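Local structure of nitrogenase iron-molybdenum cofactor biosynthesis protein NifB (Methanothermobacter thermautotrophicus, 7JMA) at residues F101-S106 with A131-N136; H205-A210 with R247-K252; R211-R216 with K252-F257. The protein probably carries out the radical SAM-dependent carbide insertion that couples two [4Fe-4S] clusters into the [8Fe-9S-C] precursor of the nitrogenase iron-molybdenum cofactor. All blocks are in the same frame, centred on the assembly; numbering follows the deposited sequence.

Contact 1: F101-S106 with A131-N136; sequences FFKKAS and AELGIN
Ile135 sets its CD1 methyl squarely over the face of the Phe102 ring, 3.4 Å from CD1 to the ring centroid and only 2° off the normal. It is a CH-pi contact of nearly perfect centring, with the six ring carbons almost equally distant from the methyl. In Ile135 CG1 lies beside the backbone N, and chi2 (-58°) then swings CD1 onto the ring; the two side chains cross at about a right angle. Phe101 CD2 lies over the centre of the opposite face, within the same helix. Toward the surface, Leu133 CD2 presses on Lys103 CG at 3.4 Å, tighter than usual for two carbons. Ser106 OG sits 3.0 Å from Leu133 O, but the angle is poor for a hydrogen bond; the hydroxyl makes a weak one to Phe102 O in its own helix. Leu133 precedes Gly134, whose positive phi marks the Schellman motif ending helix 123-132. Beneath, Phe102 touches Met116 and Ile135 touches Lys114, both on strand 113-118, which carries Cys115, a ligand of a [4Fe-4S] cluster absent from this apo model. Between 101-106 and 131-136, cohesion therefore rests on carbon and ring contact, without a hydrogen bond across.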
ATOM      1  N   PHE A 101      -8.188  13.480  -9.036  1.00 39.80           N
ATOM      2  CA  PHE A 101      -8.224  14.158  -7.744  1.00 42.13           C
ATOM      3  C   PHE A 101      -6.879  14.788  -7.410  1.00 38.68           C
ATOM      4  O   PHE A 101      -6.813  15.946  -6.989  1.00 37.71           O
ATOM      5  CB  PHE A 101      -8.641  13.171  -6.648  1.00 40.11           C
ATOM      6  CG  PHE A 101      -8.502  13.719  -5.254  1.00 37.70           C
ATOM      7  CD1 PHE A 101      -9.452  14.599  -4.739  1.00 36.27           C
ATOM      8  CD2 PHE A 101      -7.416  13.370  -4.461  1.00 37.08           C
ATOM      9  CE1 PHE A 101      -9.323  15.117  -3.460  1.00 43.47           C
ATOM     10  CE2 PHE A 101      -7.277  13.879  -3.180  1.00 41.11           C
ATOM     11  CZ  PHE A 101      -8.234  14.758  -2.676  1.00 41.59           C
ATOM     12  N   PHE A 102      -5.784  14.032  -7.560  1.00 34.11           N
ATOM     13  CA  PHE A 102      -4.496  14.631  -7.213  1.00 34.30           C
ATOM     14  C   PHE A 102      -4.100  15.734  -8.188  1.00 42.67           C
ATOM     15  O   PHE A 102      -3.375  16.658  -7.804  1.00 45.46           O
ATOM     16  CB  PHE A 102      -3.413  13.555  -7.118  1.00 37.25           C
ATOM     17  CG  PHE A 102      -3.462  12.785  -5.830  1.00 36.16           C
ATOM     18  CD1 PHE A 102      -3.349  13.440  -4.612  1.00 40.78           C
ATOM     19  CD2 PHE A 102      -3.665  11.417  -5.833  1.00 39.38           C
ATOM     20  CE1 PHE A 102      -3.417  12.744  -3.420  1.00 42.19           C
ATOM     21  CE2 PHE A 102      -3.728  10.708  -4.643  1.00 44.98           C
ATOM     22  CZ  PHE A 102      -3.614  11.366  -3.437  1.00 38.19           C
ATOM     23  N   LYS A 103      -4.573  15.674  -9.436  1.00 44.33           N
ATOM     24  CA  LYS A 103      -4.341  16.788 -10.353  1.00 50.42           C
ATOM     25  C   LYS A 103      -4.965  18.066  -9.808  1.00 49.66           C
ATOM     26  O   LYS A 103      -4.318  19.119  -9.761  1.00 50.42           O
ATOM     27  CB  LYS A 103      -4.906  16.464 -11.739  1.00 63.48           C
ATOM     28  CG  LYS A 103      -4.023  15.582 -12.603  1.00 72.11           C
ATOM     29  CD  LYS A 103      -4.700  15.214 -13.916  1.00 79.67           C
ATOM     30  CE  LYS A 103      -3.724  14.568 -14.887  1.00 82.27           C
ATOM     31  NZ  LYS A 103      -4.227  13.252 -15.371  1.00 79.25           N
ATOM     32  N   LYS A 104      -6.221  17.985  -9.362  1.00 44.75           N
ATOM     33  CA  LYS A 104      -6.911  19.162  -8.843  1.00 52.49           C
ATOM     34  C   LYS A 104      -6.333  19.601  -7.503  1.00 53.17           C
ATOM     35  O   LYS A 104      -6.239  20.803  -7.223  1.00 54.85           O
ATOM     36  CB  LYS A 104      -8.404  18.867  -8.701  1.00 52.66           C
ATOM     37  CG  LYS A 104      -9.071  18.389  -9.978  1.00 55.29           C
ATOM     38  CD  LYS A 104     -10.489  17.906  -9.699  1.00 67.11           C
ATOM     39  CE  LYS A 104     -11.056  17.131 -10.879  1.00 73.07           C
ATOM     40  NZ  LYS A 104     -11.200  18.002 -12.082  1.00 79.30           N
ATOM     41  N   ALA A 105      -5.965  18.637  -6.650  1.00 48.21           N
ATOM     42  CA  ALA A 105      -5.413  18.975  -5.343  1.00 48.32           C
ATOM     43  C   ALA A 105      -4.079  19.694  -5.477  1.00 51.92           C
ATOM     44  O   ALA A 105      -3.728  20.519  -4.623  1.00 56.62           O
ATOM     45  CB  ALA A 105      -5.254  17.715  -4.494  1.00 45.02           C
ATOM     46  N   SER A 106      -3.332  19.386  -6.538  1.00 49.97           N
ATOM     47  CA  SER A 106      -2.085  20.084  -6.831  1.00 50.15           C
ATOM     48  C   SER A 106      -2.305  21.586  -6.926  1.00 63.90           C
ATOM     49  O   SER A 106      -1.516  22.382  -6.401  1.00 68.58           O
ATOM     50  CB  SER A 106      -1.504  19.557  -8.143  1.00 52.42           C
ATOM     51  OG  SER A 106      -0.675  18.435  -7.912  1.00 67.88           O
ATOM     52  N   ALA A 131       4.851  10.945  -9.209  1.00 35.61           N
ATOM     53  CA  ALA A 131       5.834  11.983  -8.926  1.00 40.41           C
ATOM     54  C   ALA A 131       5.409  13.322  -9.509  1.00 41.00           C
ATOM     55  O   ALA A 131       5.502  14.355  -8.839  1.00 39.40           O
ATOM     56  CB  ALA A 131       7.194  11.567  -9.483  1.00 40.87           C
ATOM     57  N   GLU A 132       4.936  13.321 -10.757  1.00 39.40           N
ATOM     58  CA  GLU A 132       4.537  14.567 -11.402  1.00 43.08           C
ATOM     59  C   GLU A 132       3.349  15.219 -10.706  1.00 45.14           C
ATOM     60  O   GLU A 132       3.182  16.441 -10.789  1.00 44.23           O
ATOM     61  CB  GLU A 132       4.216  14.312 -12.876  1.00 44.42           C
ATOM     62  CG  GLU A 132       5.354  13.692 -13.672  1.00 64.94           C
ATOM     63  CD  GLU A 132       5.074  13.646 -15.166  1.00 86.61           C
ATOM     64  OE1 GLU A 132       4.173  14.380 -15.626  1.00 94.34           O
ATOM     65  OE2 GLU A 132       5.749  12.871 -15.880  1.00 91.04           O
ATOM     66  N   LEU A 133       2.505  14.432 -10.033  1.00 36.93           N
ATOM     67  CA  LEU A 133       1.323  14.966  -9.369  1.00 38.55           C
ATOM     68  C   LEU A 133       1.576  15.394  -7.928  1.00 44.13           C
ATOM     69  O   LEU A 133       0.632  15.824  -7.255  1.00 52.62           O
ATOM     70  CB  LEU A 133       0.198  13.933  -9.394  1.00 37.22           C
ATOM     71  CG  LEU A 133      -0.285  13.601 -10.802  1.00 46.37           C
ATOM     72  CD1 LEU A 133      -1.300  12.474 -10.767  1.00 44.69           C
ATOM     73  CD2 LEU A 133      -0.862  14.835 -11.447  1.00 52.21           C
ATOM     74  N   GLY A 134       2.802  15.272  -7.436  1.00 41.60           N
ATOM     75  CA  GLY A 134       3.113  15.790  -6.120  1.00 46.41           C
ATOM     76  C   GLY A 134       2.853  14.844  -4.976  1.00 40.87           C
ATOM     77  O   GLY A 134       2.798  15.286  -3.821  1.00 39.46           O
ATOM     78  N   ILE A 135       2.665  13.552  -5.258  1.00 32.01           N
ATOM     79  CA  ILE A 135       2.571  12.571  -4.189  1.00 28.87           C
ATOM     80  C   ILE A 135       3.878  12.556  -3.414  1.00 34.03           C
ATOM     81  O   ILE A 135       4.967  12.482  -4.001  1.00 34.79           O
ATOM     82  CB  ILE A 135       2.251  11.184  -4.755  1.00 30.04           C
ATOM     83  CG1 ILE A 135       0.904  11.213  -5.480  1.00 39.15           C
ATOM     84  CG2 ILE A 135       2.136  10.177  -3.603  1.00 30.87           C
ATOM     85  CD1 ILE A 135      -0.190  11.648  -4.604  1.00 39.77           C
ATOM     86  N   ASN A 136       3.778  12.653  -2.090  1.00 29.32           N
ATOM     87  CA  ASN A 136       4.967  12.699  -1.242  1.00 29.31           C
ATOM     88  C   ASN A 136       5.295  11.363  -0.601  1.00 30.62           C
ATOM     89  O   ASN A 136       6.469  11.068  -0.372  1.00 29.04           O
ATOM     90  CB  ASN A 136       4.776  13.723  -0.124  1.00 31.56           C
ATOM     91  CG  ASN A 136       4.427  15.072  -0.645  1.00 37.38           C
ATOM     92  OD1 ASN A 136       3.319  15.548  -0.442  1.00 39.85           O
ATOM     93  ND2 ASN A 136       5.391  15.725  -1.308  1.00 39.84           N
TER

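Contact 2: H205-A210 with R247-K252; sequences HIVDIA and RNEVEK
Two neighbouring helices beside the edge strand 220-225 of the six-stranded parallel sheet, the partial (beta/alpha)6 barrel of radical SAM enzymes, meet here: 206-216 and 240-251, through Val207 and Val250. The axes of their short segments run in nearly the same sense, 29° apart, and approach to 9.4 Å. The closest backbone pair is Val207 and Val250, 5.5 Å between their CA atoms, and Val250 is the hub of the contact because its two methyls serve different partners. Its CG1, anti to the backbone N (chi1 173°), meets the CB of Ala210 at 3.8 Å. Its CG2, beside the backbone N, faces the first turn of helix 206-216, where it touches Ile206 CG2 at 3.8 Å and Val207 CG1 somewhat farther off. Val250 thus sits against a patch of Ile206, Val207 and Ala210. Behind this patch the sheet closes the interface: Ile206, Ala210 and Val250 all touch Met221 on strand 220-225.

On the more exposed side, Val207 CG1 lies against the chain of Glu249, whose CB, CD and OE1 all come within about 4 Å of that one methyl, so both the CB and one side of the Glu249 carboxylate lie against it. At the start of helix 206-216, His205 ND1 donates to Asp208 OD2 at 3.1 Å, while its NE2 bonds to Val145 N. The Asp208 oxygen uses its anti lone pair and lies 28° out of the imidazole plane.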
ATOM      1  N   HIS A 205       8.939 -14.957   8.037  1.00 44.36           N
ATOM      2  CA  HIS A 205       9.308 -14.448   6.731  1.00 45.66           C
ATOM      3  C   HIS A 205       9.350 -12.926   6.684  1.00 46.21           C
ATOM      4  O   HIS A 205       9.846 -12.360   5.703  1.00 45.91           O
ATOM      5  CB  HIS A 205       8.303 -14.988   5.703  1.00 45.84           C
ATOM      6  CG  HIS A 205       8.538 -14.524   4.307  1.00 44.24           C
ATOM      7  ND1 HIS A 205       9.710 -14.774   3.629  1.00 51.65           N
ATOM      8  CD2 HIS A 205       7.740 -13.844   3.449  1.00 42.28           C
ATOM      9  CE1 HIS A 205       9.629 -14.256   2.416  1.00 49.06           C
ATOM     10  NE2 HIS A 205       8.445 -13.687   2.282  1.00 45.54           N
ATOM     11  N   ILE A 206       8.861 -12.256   7.728  1.00 44.52           N
ATOM     12  CA  ILE A 206       8.756 -10.803   7.695  1.00 45.10           C
ATOM     13  C   ILE A 206      10.131 -10.150   7.607  1.00 42.79           C
ATOM     14  O   ILE A 206      10.280  -9.114   6.954  1.00 40.94           O
ATOM     15  CB  ILE A 206       7.962 -10.301   8.916  1.00 46.85           C
ATOM     16  CG1 ILE A 206       6.598 -10.996   8.997  1.00 42.57           C
ATOM     17  CG2 ILE A 206       7.788  -8.803   8.858  1.00 46.59           C
ATOM     18  CD1 ILE A 206       5.656 -10.631   7.899  1.00 38.43           C
ATOM     19  N   VAL A 207      11.159 -10.731   8.235  1.00 43.59           N
ATOM     20  CA  VAL A 207      12.478 -10.105   8.143  1.00 47.33           C
ATOM     21  C   VAL A 207      13.041 -10.236   6.728  1.00 48.12           C
ATOM     22  O   VAL A 207      13.817  -9.382   6.278  1.00 43.50           O
ATOM     23  CB  VAL A 207      13.447 -10.681   9.194  1.00 55.30           C
ATOM     24  CG1 VAL A 207      13.168 -10.078  10.562  1.00 57.85           C
ATOM     25  CG2 VAL A 207      13.342 -12.190   9.251  1.00 53.84           C
ATOM     26  N   ASP A 208      12.670 -11.297   6.001  1.00 43.32           N
ATOM     27  CA  ASP A 208      13.047 -11.391   4.592  1.00 44.96           C
ATOM     28  C   ASP A 208      12.402 -10.275   3.786  1.00 41.45           C
ATOM     29  O   ASP A 208      13.049  -9.661   2.927  1.00 40.52           O
ATOM     30  CB  ASP A 208      12.647 -12.749   4.010  1.00 48.94           C
ATOM     31  CG  ASP A 208      13.238 -13.911   4.774  1.00 59.48           C
ATOM     32  OD1 ASP A 208      14.452 -13.871   5.064  1.00 64.26           O
ATOM     33  OD2 ASP A 208      12.486 -14.863   5.075  1.00 62.58           O
ATOM     34  N   ILE A 209      11.114 -10.010   4.036  1.00 36.80           N
ATOM     35  CA  ILE A 209      10.461  -8.865   3.405  1.00 33.31           C
ATOM     36  C   ILE A 209      11.253  -7.598   3.686  1.00 35.59           C
ATOM     37  O   ILE A 209      11.579  -6.829   2.776  1.00 33.26           O
ATOM     38  CB  ILE A 209       9.009  -8.726   3.894  1.00 31.97           C
ATOM     39  CG1 ILE A 209       8.194  -9.972   3.550  1.00 33.52           C
ATOM     40  CG2 ILE A 209       8.344  -7.500   3.251  1.00 32.09           C
ATOM     41  CD1 ILE A 209       6.814  -9.934   4.151  1.00 34.81           C
ATOM     42  N   ALA A 210      11.572  -7.369   4.962  1.00 34.64           N
ATOM     43  CA  ALA A 210      12.246  -6.135   5.352  1.00 35.81           C
ATOM     44  C   ALA A 210      13.577  -5.984   4.632  1.00 37.33           C
ATOM     45  O   ALA A 210      13.900  -4.901   4.135  1.00 37.53           O
ATOM     46  CB  ALA A 210      12.443  -6.105   6.868  1.00 36.32           C
ATOM     47  N   ARG A 247       8.399  -7.072  15.319  1.00 50.21           N
ATOM     48  CA  ARG A 247       8.738  -5.658  15.196  1.00 49.92           C
ATOM     49  C   ARG A 247      10.166  -5.401  15.651  1.00 51.98           C
ATOM     50  O   ARG A 247      10.906  -4.653  15.002  1.00 52.39           O
ATOM     51  CB  ARG A 247       7.761  -4.795  15.998  1.00 49.59           C
ATOM     52  CG  ARG A 247       6.535  -4.362  15.199  1.00 56.78           C
ATOM     53  CD  ARG A 247       5.525  -3.594  16.050  1.00 54.53           C
ATOM     54  NE  ARG A 247       4.238  -3.477  15.357  1.00 52.18           N
ATOM     55  CZ  ARG A 247       3.049  -3.509  15.952  1.00 61.94           C
ATOM     56  NH1 ARG A 247       2.962  -3.654  17.271  1.00 68.16           N
ATOM     57  NH2 ARG A 247       1.938  -3.404  15.223  1.00 52.72           N
ATOM     58  N   ASN A 248      10.576  -6.026  16.759  1.00 51.96           N
ATOM     59  CA  ASN A 248      11.928  -5.821  17.270  1.00 51.33           C
ATOM     60  C   ASN A 248      12.972  -6.395  16.324  1.00 54.86           C
ATOM     61  O   ASN A 248      14.043  -5.805  16.142  1.00 59.14           O
ATOM     62  CB  ASN A 248      12.059  -6.442  18.661  1.00 65.36           C
ATOM     63  CG  ASN A 248      11.251  -5.699  19.703  1.00 72.71           C
ATOM     64  OD1 ASN A 248      10.911  -4.531  19.519  1.00 72.84           O
ATOM     65  ND2 ASN A 248      10.938  -6.373  20.806  1.00 79.75           N
ATOM     66  N   GLU A 249      12.682  -7.543  15.711  1.00 49.62           N
ATOM     67  CA  GLU A 249      13.607  -8.106  14.733  1.00 54.06           C
ATOM     68  C   GLU A 249      13.674  -7.248  13.476  1.00 52.54           C
ATOM     69  O   GLU A 249      14.760  -7.000  12.944  1.00 56.34           O
ATOM     70  CB  GLU A 249      13.193  -9.531  14.376  1.00 60.37           C
ATOM     71  CG  GLU A 249      14.116 -10.601  14.946  1.00 79.29           C
ATOM     72  CD  GLU A 249      14.116 -11.868  14.111  1.00 92.96           C
ATOM     73  OE1 GLU A 249      13.018 -12.390  13.819  1.00 98.94           O
ATOM     74  OE2 GLU A 249      15.213 -12.340  13.738  1.00100.01           O
ATOM     75  N   VAL A 250      12.522  -6.804  12.976  1.00 54.38           N
ATOM     76  CA  VAL A 250      12.512  -5.991  11.763  1.00 50.09           C
ATOM     77  C   VAL A 250      13.254  -4.686  11.994  1.00 44.29           C
ATOM     78  O   VAL A 250      13.940  -4.182  11.095  1.00 47.24           O
ATOM     79  CB  VAL A 250      11.060  -5.763  11.293  1.00 43.83           C
ATOM     80  CG1 VAL A 250      11.017  -4.767  10.140  1.00 47.34           C
ATOM     81  CG2 VAL A 250      10.436  -7.076  10.876  1.00 51.08           C
ATOM     82  N   GLU A 251      13.150  -4.135  13.207  1.00 46.81           N
ATOM     83  CA  GLU A 251      13.794  -2.870  13.539  1.00 48.91           C
ATOM     84  C   GLU A 251      15.307  -2.925  13.352  1.00 52.84           C
ATOM     85  O   GLU A 251      15.943  -1.888  13.121  1.00 52.76           O
ATOM     86  CB  GLU A 251      13.458  -2.493  14.981  1.00 57.72           C
ATOM     87  CG  GLU A 251      13.417  -1.004  15.262  1.00 68.97           C
ATOM     88  CD  GLU A 251      12.850  -0.700  16.637  1.00 87.06           C
ATOM     89  OE1 GLU A 251      13.320  -1.305  17.626  1.00 93.01           O
ATOM     90  OE2 GLU A 251      11.925   0.137  16.724  1.00 92.82           O
ATOM     91  N   LYS A 252      15.907  -4.110  13.461  1.00 56.16           N
ATOM     92  CA  LYS A 252      17.342  -4.219  13.232  1.00 55.52           C
ATOM     93  C   LYS A 252      17.706  -4.046  11.765  1.00 57.19           C
ATOM     94  O   LYS A 252      18.887  -3.848  11.454  1.00 56.56           O
ATOM     95  CB  LYS A 252      17.858  -5.565  13.749  1.00 57.19           C
TER

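Contact 3: R211-R216 with K252-F257; sequences REVKKR and KIIPVF
Arg211 and Ile253 meet with the guanidinium spread across the end of the isoleucine: Ile253 CD1 stands over the centre of one face, 4.0 Å from Arg211 CZ, and the two side chains cross at about a right angle. The arginine chain is extended from CG to NE, which carries the flat group out over the isoleucine. In Ile253, chi1 (-69°) sets CG1 beside the backbone N and leaves CG2 anti to it, and that CG2 methyl rests 3.8 Å from Arg211 N. Ile253 thus touches Arg211 at both ends, CG2 at the backbone N and CD1 at the guanidinium.

A turn further on, Lys214 bends at chi2 (115°) and runs past Ile254 in the opposite direction. Its CD lies 3.1 Å from Ile253 O and 3.9 Å from Ile254 CB, so the lysine's methylenes, rather than its ammonium, cover the backbone here. Deeper in, Ile254 CD1 reaches Val213 CG2 at 4.3 Å, a looser apolar touch.

Both isoleucines also pack on Ala210, and Ile254 on Met221 of strand 220-225. Pro255 and Phe257 bond through their backbones to Met221, holding the segment beside that strand. On the helix's other flank Arg216 NE donates to Glu212 OE1 at 3.0 Å, in the guanidinium plane, while Arg216 NH1 pairs with Glu182 of helix 166-186. The segment lays Ile253 and Ile254 on helix 206-216, the helix of the beta-alpha-beta crossover between parallel strands 190-197 and 220-225, as in the barrel of radical SAM enzymes.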
ATOM      1  N   ARG A 211      14.366  -7.060   4.562  1.00 37.24           N
ATOM      2  CA  ARG A 211      15.641  -6.976   3.853  1.00 38.21           C
ATOM      3  C   ARG A 211      15.424  -6.621   2.387  1.00 38.23           C
ATOM      4  O   ARG A 211      16.135  -5.774   1.834  1.00 41.44           O
ATOM      5  CB  ARG A 211      16.408  -8.292   3.980  1.00 45.40           C
ATOM      6  CG  ARG A 211      16.975  -8.550   5.358  1.00 54.81           C
ATOM      7  CD  ARG A 211      17.807  -9.822   5.372  1.00 62.78           C
ATOM      8  NE  ARG A 211      17.824 -10.432   6.696  1.00 73.83           N
ATOM      9  CZ  ARG A 211      18.675 -10.097   7.661  1.00 84.04           C
ATOM     10  NH1 ARG A 211      19.589  -9.157   7.451  1.00 81.14           N
ATOM     11  NH2 ARG A 211      18.616 -10.707   8.838  1.00 91.48           N
ATOM     12  N   GLU A 212      14.416  -7.236   1.748  1.00 36.92           N
ATOM     13  CA  GLU A 212      14.191  -7.001   0.326  1.00 34.61           C
ATOM     14  C   GLU A 212      13.709  -5.579   0.061  1.00 35.08           C
ATOM     15  O   GLU A 212      14.178  -4.919  -0.874  1.00 34.62           O
ATOM     16  CB  GLU A 212      13.176  -8.002  -0.228  1.00 37.16           C
ATOM     17  CG  GLU A 212      13.074  -7.972  -1.738  1.00 41.58           C
ATOM     18  CD  GLU A 212      14.416  -8.200  -2.425  1.00 54.19           C
ATOM     19  OE1 GLU A 212      14.686  -7.517  -3.440  1.00 52.67           O
ATOM     20  OE2 GLU A 212      15.192  -9.062  -1.954  1.00 59.94           O
ATOM     21  N   VAL A 213      12.743  -5.096   0.846  1.00 29.87           N
ATOM     22  CA  VAL A 213      12.217  -3.770   0.534  1.00 29.53           C
ATOM     23  C   VAL A 213      13.223  -2.696   0.933  1.00 29.69           C
ATOM     24  O   VAL A 213      13.259  -1.626   0.325  1.00 28.90           O
ATOM     25  CB  VAL A 213      10.835  -3.529   1.176  1.00 31.82           C
ATOM     26  CG1 VAL A 213       9.808  -4.584   0.682  1.00 28.10           C
ATOM     27  CG2 VAL A 213      10.910  -3.482   2.714  1.00 28.36           C
ATOM     28  N   LYS A 214      14.059  -2.963   1.937  1.00 31.19           N
ATOM     29  CA  LYS A 214      15.125  -2.016   2.264  1.00 32.26           C
ATOM     30  C   LYS A 214      16.101  -1.890   1.103  1.00 38.18           C
ATOM     31  O   LYS A 214      16.539  -0.781   0.760  1.00 34.79           O
ATOM     32  CB  LYS A 214      15.851  -2.457   3.531  1.00 35.65           C
ATOM     33  CG  LYS A 214      17.074  -1.610   3.854  1.00 40.65           C
ATOM     34  CD  LYS A 214      16.898  -0.855   5.153  1.00 55.18           C
ATOM     35  CE  LYS A 214      18.070   0.091   5.406  1.00 59.01           C
ATOM     36  NZ  LYS A 214      17.871   1.384   4.683  1.00 57.14           N
ATOM     37  N   LYS A 215      16.435  -3.022   0.469  1.00 36.59           N
ATOM     38  CA  LYS A 215      17.320  -3.011  -0.695  1.00 37.47           C
ATOM     39  C   LYS A 215      16.727  -2.202  -1.847  1.00 39.71           C
ATOM     40  O   LYS A 215      17.477  -1.616  -2.641  1.00 40.68           O
ATOM     41  CB  LYS A 215      17.596  -4.448  -1.145  1.00 42.32           C
ATOM     42  CG  LYS A 215      18.638  -4.594  -2.240  1.00 57.74           C
ATOM     43  CD  LYS A 215      18.733  -6.037  -2.735  1.00 67.80           C
ATOM     44  CE  LYS A 215      18.603  -7.036  -1.592  1.00 74.77           C
ATOM     45  NZ  LYS A 215      19.068  -8.400  -1.982  1.00 83.88           N
ATOM     46  N   ARG A 216      15.398  -2.151  -1.952  1.00 32.82           N
ATOM     47  CA  ARG A 216      14.710  -1.464  -3.045  1.00 29.03           C
ATOM     48  C   ARG A 216      14.471   0.011  -2.760  1.00 31.98           C
ATOM     49  O   ARG A 216      14.057   0.736  -3.669  1.00 33.58           O
ATOM     50  CB  ARG A 216      13.348  -2.112  -3.341  1.00 33.83           C
ATOM     51  CG  ARG A 216      13.367  -3.625  -3.610  1.00 38.87           C
ATOM     52  CD  ARG A 216      13.720  -3.966  -5.036  1.00 37.64           C
ATOM     53  NE  ARG A 216      13.678  -5.408  -5.259  1.00 35.11           N
ATOM     54  CZ  ARG A 216      13.337  -5.965  -6.415  1.00 44.66           C
ATOM     55  NH1 ARG A 216      13.016  -5.191  -7.450  1.00 39.09           N
ATOM     56  NH2 ARG A 216      13.307  -7.292  -6.536  1.00 43.18           N
ATOM     57  N   LYS A 252      15.907  -4.110  13.461  1.00 56.16           N
ATOM     58  CA  LYS A 252      17.342  -4.219  13.232  1.00 55.52           C
ATOM     59  C   LYS A 252      17.706  -4.046  11.765  1.00 57.19           C
ATOM     60  O   LYS A 252      18.887  -3.848  11.454  1.00 56.56           O
ATOM     61  CB  LYS A 252      17.858  -5.565  13.749  1.00 57.19           C
ATOM     62  N   ILE A 253      16.717  -4.098  10.872  1.00 51.77           N
ATOM     63  CA  ILE A 253      16.939  -4.018   9.439  1.00 47.84           C
ATOM     64  C   ILE A 253      16.443  -2.699   8.863  1.00 53.68           C
ATOM     65  O   ILE A 253      17.107  -2.104   8.012  1.00 49.42           O
ATOM     66  CB  ILE A 253      16.279  -5.226   8.735  1.00 46.74           C
ATOM     67  CG1 ILE A 253      17.042  -6.512   9.096  1.00 56.92           C
ATOM     68  CG2 ILE A 253      16.157  -5.007   7.242  1.00 40.66           C
ATOM     69  CD1 ILE A 253      16.147  -7.653   9.490  1.00 61.22           C
ATOM     70  N   ILE A 254      15.295  -2.220   9.317  1.00 45.61           N
ATOM     71  CA  ILE A 254      14.651  -1.039   8.745  1.00 40.93           C
ATOM     72  C   ILE A 254      13.812  -0.402   9.850  1.00 44.03           C
ATOM     73  O   ILE A 254      13.309  -1.125  10.723  1.00 48.47           O
ATOM     74  CB  ILE A 254      13.808  -1.435   7.518  1.00 42.61           C
ATOM     75  CG1 ILE A 254      13.165  -0.228   6.824  1.00 38.77           C
ATOM     76  CG2 ILE A 254      12.732  -2.418   7.929  1.00 43.71           C
ATOM     77  CD1 ILE A 254      12.605  -0.565   5.460  1.00 41.03           C
ATOM     78  N   PRO A 255      13.657   0.925   9.886  1.00 42.93           N
ATOM     79  CA  PRO A 255      12.778   1.538  10.890  1.00 41.39           C
ATOM     80  C   PRO A 255      11.370   0.958  10.833  1.00 43.90           C
ATOM     81  O   PRO A 255      10.860   0.608   9.767  1.00 38.57           O
ATOM     82  CB  PRO A 255      12.787   3.019  10.508  1.00 43.47           C
ATOM     83  CG  PRO A 255      14.130   3.219   9.884  1.00 45.06           C
ATOM     84  CD  PRO A 255      14.395   1.943   9.112  1.00 41.83           C
ATOM     85  N   VAL A 256      10.741   0.866  12.003  1.00 44.90           N
ATOM     86  CA  VAL A 256       9.417   0.274  12.147  1.00 44.77           C
ATOM     87  C   VAL A 256       8.479   1.331  12.706  1.00 46.22           C
ATOM     88  O   VAL A 256       8.844   2.080  13.617  1.00 46.91           O
ATOM     89  CB  VAL A 256       9.441  -0.970  13.060  1.00 55.35           C
ATOM     90  CG1 VAL A 256       8.023  -1.502  13.287  1.00 55.01           C
ATOM     91  CG2 VAL A 256      10.323  -2.043  12.453  1.00 52.96           C
ATOM     92  N   PHE A 257       7.270   1.393  12.160  1.00 44.82           N
ATOM     93  CA  PHE A 257       6.274   2.321  12.673  1.00 51.25           C
ATOM     94  C   PHE A 257       5.798   1.889  14.058  1.00 69.74           C
ATOM     95  O   PHE A 257       5.418   0.731  14.266  1.00 53.12           O
ATOM     96  CB  PHE A 257       5.086   2.414  11.719  1.00 55.84           C
ATOM     97  CG  PHE A 257       3.980   3.298  12.220  1.00 63.62           C
ATOM     98  CD1 PHE A 257       4.055   4.674  12.065  1.00 67.04           C
ATOM     99  CD2 PHE A 257       2.867   2.759  12.848  1.00 64.74           C
ATOM    100  CE1 PHE A 257       3.041   5.495  12.529  1.00 72.69           C
ATOM    101  CE2 PHE A 257       1.850   3.575  13.314  1.00 70.19           C
ATOM    102  CZ  PHE A 257       1.937   4.944  13.154  1.00 72.19           C
TER

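Along the chain contact 1 closes before the other two open, and it lies on the opposite side of the chain's centre from contact 2, their centres 32 Å apart. Contact 3 is 27 Å from contact 1 between centres, with nearest atoms about 13 Å apart. Contacts 2 and 3 form one neighbourhood, 7 Å between centres: both use helix 206-216, share Lys252 and alternate along the sequence, and Val256 packs on Val250. The six-stranded parallel sheet links the two regions. Contact 1 packs on strand 113-118, in the part of the barrel that bears the cluster ligand Cys115, whereas contacts 2 and 3 close the edge at strand 220-225, away from the annotated sites.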